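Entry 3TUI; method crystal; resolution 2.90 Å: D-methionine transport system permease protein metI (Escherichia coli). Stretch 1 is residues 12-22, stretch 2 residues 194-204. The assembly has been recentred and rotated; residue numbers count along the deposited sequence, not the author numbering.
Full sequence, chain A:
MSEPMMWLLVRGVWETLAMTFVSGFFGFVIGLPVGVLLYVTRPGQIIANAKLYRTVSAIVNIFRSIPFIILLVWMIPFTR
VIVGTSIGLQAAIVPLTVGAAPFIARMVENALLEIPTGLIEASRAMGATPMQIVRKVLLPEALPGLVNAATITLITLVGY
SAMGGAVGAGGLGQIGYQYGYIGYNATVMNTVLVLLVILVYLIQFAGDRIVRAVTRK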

# COMPACT_ATOMS: atom_id res chain seq x y z
N GLY A 12 -39.72 -22.45 -22.18
CA GLY A 12 -39.03 -22.29 -20.90
C GLY A 12 -37.69 -21.57 -20.98
O GLY A 12 -37.40 -20.65 -20.21
N VAL A 13 -36.86 -22.02 -21.92
CA VAL A 13 -35.62 -21.33 -22.25
C VAL A 13 -35.95 -19.85 -22.41
O VAL A 13 -35.22 -18.98 -21.94
CB VAL A 13 -34.97 -21.90 -23.54
CG1 VAL A 13 -34.31 -20.80 -24.35
CG2 VAL A 13 -33.99 -23.03 -23.21
N TRP A 14 -37.05 -19.55 -23.07
CA TRP A 14 -37.47 -18.17 -23.21
C TRP A 14 -38.04 -17.63 -21.91
O TRP A 14 -37.62 -16.59 -21.42
CB TRP A 14 -38.47 -18.04 -24.36
CG TRP A 14 -39.01 -16.66 -24.58
CD1 TRP A 14 -40.30 -16.22 -24.34
CD2 TRP A 14 -38.28 -15.52 -25.04
NE1 TRP A 14 -40.40 -14.89 -24.66
CE2 TRP A 14 -39.18 -14.42 -25.09
CE3 TRP A 14 -36.94 -15.30 -25.43
CZ2 TRP A 14 -38.78 -13.13 -25.51
CZ3 TRP A 14 -36.54 -14.02 -25.85
CH2 TRP A 14 -37.46 -12.95 -25.88
N GLU A 15 -38.98 -18.37 -21.33
CA GLU A 15 -39.64 -17.94 -20.10
C GLU A 15 -38.60 -17.79 -18.97
O GLU A 15 -38.80 -17.05 -18.00
CB GLU A 15 -40.76 -18.92 -19.73
CG GLU A 15 -41.95 -18.91 -20.72
CD GLU A 15 -43.19 -19.69 -20.23
OE1 GLU A 15 -43.80 -19.28 -19.21
OE2 GLU A 15 -43.54 -20.70 -20.87
N THR A 16 -37.48 -18.48 -19.12
CA THR A 16 -36.34 -18.32 -18.20
C THR A 16 -35.53 -17.03 -18.46
O THR A 16 -35.25 -16.25 -17.54
CB THR A 16 -35.40 -19.57 -18.22
OG1 THR A 16 -36.12 -20.75 -17.83
CG2 THR A 16 -34.25 -19.38 -17.26
N LEU A 17 -35.17 -16.80 -19.72
CA LEU A 17 -34.39 -15.63 -20.07
C LEU A 17 -35.23 -14.41 -19.72
O LEU A 17 -34.72 -13.40 -19.19
CB LEU A 17 -34.04 -15.67 -21.55
CG LEU A 17 -32.79 -16.55 -21.69
CD1 LEU A 17 -32.66 -17.16 -23.10
CD2 LEU A 17 -31.49 -15.84 -21.24
N ALA A 18 -36.52 -14.55 -19.97
CA ALA A 18 -37.52 -13.52 -19.71
C ALA A 18 -37.46 -13.05 -18.26
O ALA A 18 -37.09 -11.90 -17.96
CB ALA A 18 -38.89 -14.07 -20.04
N MET A 19 -37.85 -13.96 -17.37
CA MET A 19 -37.89 -13.72 -15.94
C MET A 19 -36.57 -13.14 -15.45
O MET A 19 -36.52 -12.05 -14.86
CB MET A 19 -38.19 -15.05 -15.24
CG MET A 19 -39.66 -15.47 -15.23
SD MET A 19 -40.00 -16.97 -14.28
CE MET A 19 -39.28 -18.21 -15.37
N THR A 20 -35.50 -13.89 -15.73
CA THR A 20 -34.16 -13.61 -15.22
C THR A 20 -33.72 -12.20 -15.61
O THR A 20 -33.41 -11.39 -14.74
CB THR A 20 -33.13 -14.68 -15.71
OG1 THR A 20 -33.53 -15.97 -15.22
CG2 THR A 20 -31.73 -14.40 -15.20
N PHE A 21 -33.73 -11.91 -16.91
CA PHE A 21 -33.30 -10.59 -17.41
C PHE A 21 -34.20 -9.43 -17.01
O PHE A 21 -33.70 -8.38 -16.63
CB PHE A 21 -33.11 -10.61 -18.92
CG PHE A 21 -31.76 -11.11 -19.32
CD1 PHE A 21 -30.66 -10.24 -19.35
CD2 PHE A 21 -31.56 -12.46 -19.61
CE1 PHE A 21 -29.37 -10.70 -19.71
CE2 PHE A 21 -30.28 -12.93 -19.97
CZ PHE A 21 -29.18 -12.03 -20.02
N VAL A 22 -35.51 -9.61 -17.10
CA VAL A 22 -36.46 -8.61 -16.63
C VAL A 22 -36.35 -8.33 -15.11
O VAL A 22 -36.24 -7.17 -14.69
CB VAL A 22 -37.91 -9.02 -16.99
CG1 VAL A 22 -38.92 -7.98 -16.47
CG2 VAL A 22 -38.04 -9.21 -18.49
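Stretch 2 194-204: VLLVILVYLIQ

No hydrogen bond joins these two stretches, although the CA-to-CB bonds of two threonines of stretch 1, Thr-16 and Thr-20, point toward stretch 2. Both hydroxyls are used within their own helix. Thr-16 OG1 donates to Gly-12 O at 2.7 Å, and Thr-20 OG1 donates to Thr-16 O at 2.9 Å. With chi1 at m in both residues, each hydroxyl folds back onto the carbonyl one turn earlier. Thr-16 meets stretch 2 through its methyl group, CG2.

Stretch 2, residues 194-204, is helical throughout, as is stretch 1. Both helices extend beyond the stretches at each end. They run in the same general direction, with a crossing angle of -37°. The axes come no closer than 11.5 Å, so side chains bridge the gap. The contact is modest, burying 310 Å² summed over both sides.

The register advances by one turn on each helix. Val-13 lies nearest Leu-195, with a CA to CA distance of 7.6 Å. Leu-17 lies nearest Leu-199, with CA atoms 8.4 Å apart.

Leu-199 has the largest area covered by stretch 1, 68 Å². Its CA-to-CB bond points toward stretch 1, with chi1 at t and chi2 at p. Leu-199 CD1 packs 3.5 Å from Leu-17 CD2. Leu-199 CD2 lies 3.8 Å from Thr-16 CG2. The leucine thus spans two neighbouring residues of stretch 1.

One turn before, Leu-195 CD1 rests 3.9 Å from Val-13 CG2. Leu-196 leaves its backbone sideways, but its end comes nearer, placing CD2 4.3 Å from Thr-16 CG2. One turn after Leu-199, Ile-203 CD1 approaches Phe-21 CZ at 4.1 Å, obliquely to the ring. The closest contacts are all between carbon atoms, so the contact between the stretches is apolar packing.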

# COMPACT_ATOMS: atom_id res chain seq x y z
N VAL A 194 -28.64 -29.60 -18.43
CA VAL A 194 -27.84 -29.03 -19.48
C VAL A 194 -28.29 -27.69 -20.06
O VAL A 194 -27.46 -26.79 -20.23
CB VAL A 194 -27.69 -30.03 -20.58
CG1 VAL A 194 -27.29 -29.34 -21.89
CG2 VAL A 194 -26.73 -31.09 -20.12
N LEU A 195 -29.56 -27.49 -20.35
CA LEU A 195 -29.91 -26.12 -20.69
C LEU A 195 -29.51 -25.15 -19.60
O LEU A 195 -28.80 -24.19 -19.88
CB LEU A 195 -31.39 -25.93 -21.03
CG LEU A 195 -31.63 -26.53 -22.41
CD1 LEU A 195 -33.12 -26.78 -22.58
CD2 LEU A 195 -31.05 -25.63 -23.52
N LEU A 196 -29.92 -25.39 -18.36
CA LEU A 196 -29.58 -24.39 -17.35
C LEU A 196 -28.05 -24.12 -17.22
O LEU A 196 -27.60 -22.96 -17.28
CB LEU A 196 -30.25 -24.69 -16.00
CG LEU A 196 -31.75 -24.28 -16.05
CD1 LEU A 196 -32.63 -24.97 -14.96
CD2 LEU A 196 -31.91 -22.72 -16.01
N VAL A 197 -27.24 -25.17 -17.10
CA VAL A 197 -25.79 -24.96 -17.01
C VAL A 197 -25.30 -24.01 -18.14
O VAL A 197 -24.62 -23.01 -17.88
CB VAL A 197 -25.03 -26.33 -17.02
CG1 VAL A 197 -23.53 -26.13 -17.12
CG2 VAL A 197 -25.33 -27.08 -15.76
N ILE A 198 -25.65 -24.31 -19.40
CA ILE A 198 -25.26 -23.45 -20.53
C ILE A 198 -25.76 -21.99 -20.33
O ILE A 198 -24.97 -21.04 -20.43
CB ILE A 198 -25.73 -24.04 -21.92
CG1 ILE A 198 -25.03 -25.37 -22.23
CG2 ILE A 198 -25.55 -23.01 -23.05
CD1 ILE A 198 -25.62 -26.08 -23.45
N LEU A 199 -27.04 -21.80 -20.03
CA LEU A 199 -27.50 -20.44 -19.74
C LEU A 199 -26.61 -19.71 -18.72
O LEU A 199 -26.50 -18.46 -18.76
CB LEU A 199 -28.94 -20.41 -19.24
CG LEU A 199 -29.33 -18.94 -19.06
CD1 LEU A 199 -29.25 -18.34 -20.43
CD2 LEU A 199 -30.72 -18.69 -18.48
N VAL A 200 -26.05 -20.45 -17.77
CA VAL A 200 -25.20 -19.79 -16.77
C VAL A 200 -23.78 -19.50 -17.32
O VAL A 200 -23.29 -18.36 -17.26
CB VAL A 200 -25.14 -20.58 -15.44
CG1 VAL A 200 -24.21 -19.87 -14.46
CG2 VAL A 200 -26.52 -20.66 -14.84
N TYR A 201 -23.14 -20.51 -17.89
CA TYR A 201 -21.84 -20.29 -18.50
C TYR A 201 -21.97 -19.15 -19.49
O TYR A 201 -21.14 -18.27 -19.52
CB TYR A 201 -21.36 -21.55 -19.18
CG TYR A 201 -20.53 -22.38 -18.27
CD1 TYR A 201 -20.68 -22.26 -16.89
CD2 TYR A 201 -19.66 -23.35 -18.77
CE1 TYR A 201 -19.95 -23.06 -16.02
CE2 TYR A 201 -18.92 -24.16 -17.91
CZ TYR A 201 -19.07 -24.00 -16.53
OH TYR A 201 -18.33 -24.78 -15.66
N LEU A 202 -23.02 -19.16 -20.31
CA LEU A 202 -23.18 -18.06 -21.26
C LEU A 202 -23.36 -16.74 -20.55
O LEU A 202 -22.69 -15.77 -20.87
CB LEU A 202 -24.34 -18.29 -22.22
CG LEU A 202 -23.83 -18.81 -23.57
CD1 LEU A 202 -22.83 -20.02 -23.44
CD2 LEU A 202 -25.02 -19.19 -24.41
N ILE A 203 -24.23 -16.69 -19.56
CA ILE A 203 -24.31 -15.48 -18.77
C ILE A 203 -22.96 -15.10 -18.12
O ILE A 203 -22.56 -13.93 -18.16
CB ILE A 203 -25.48 -15.56 -17.78
CG1 ILE A 203 -25.91 -14.15 -17.36
CG2 ILE A 203 -25.15 -16.43 -16.60
CD1 ILE A 203 -27.40 -14.12 -17.03
N GLN A 204 -22.20 -16.07 -17.63
CA GLN A 204 -20.92 -15.74 -17.01
C GLN A 204 -19.96 -15.24 -18.06
O GLN A 204 -19.59 -14.07 -18.04
CB GLN A 204 -20.32 -16.95 -16.32
CG GLN A 204 -19.00 -16.68 -15.65
CD GLN A 204 -19.18 -16.17 -14.25
OE1 GLN A 204 -19.89 -16.78 -13.44
NE2 GLN A 204 -18.54 -15.06 -13.93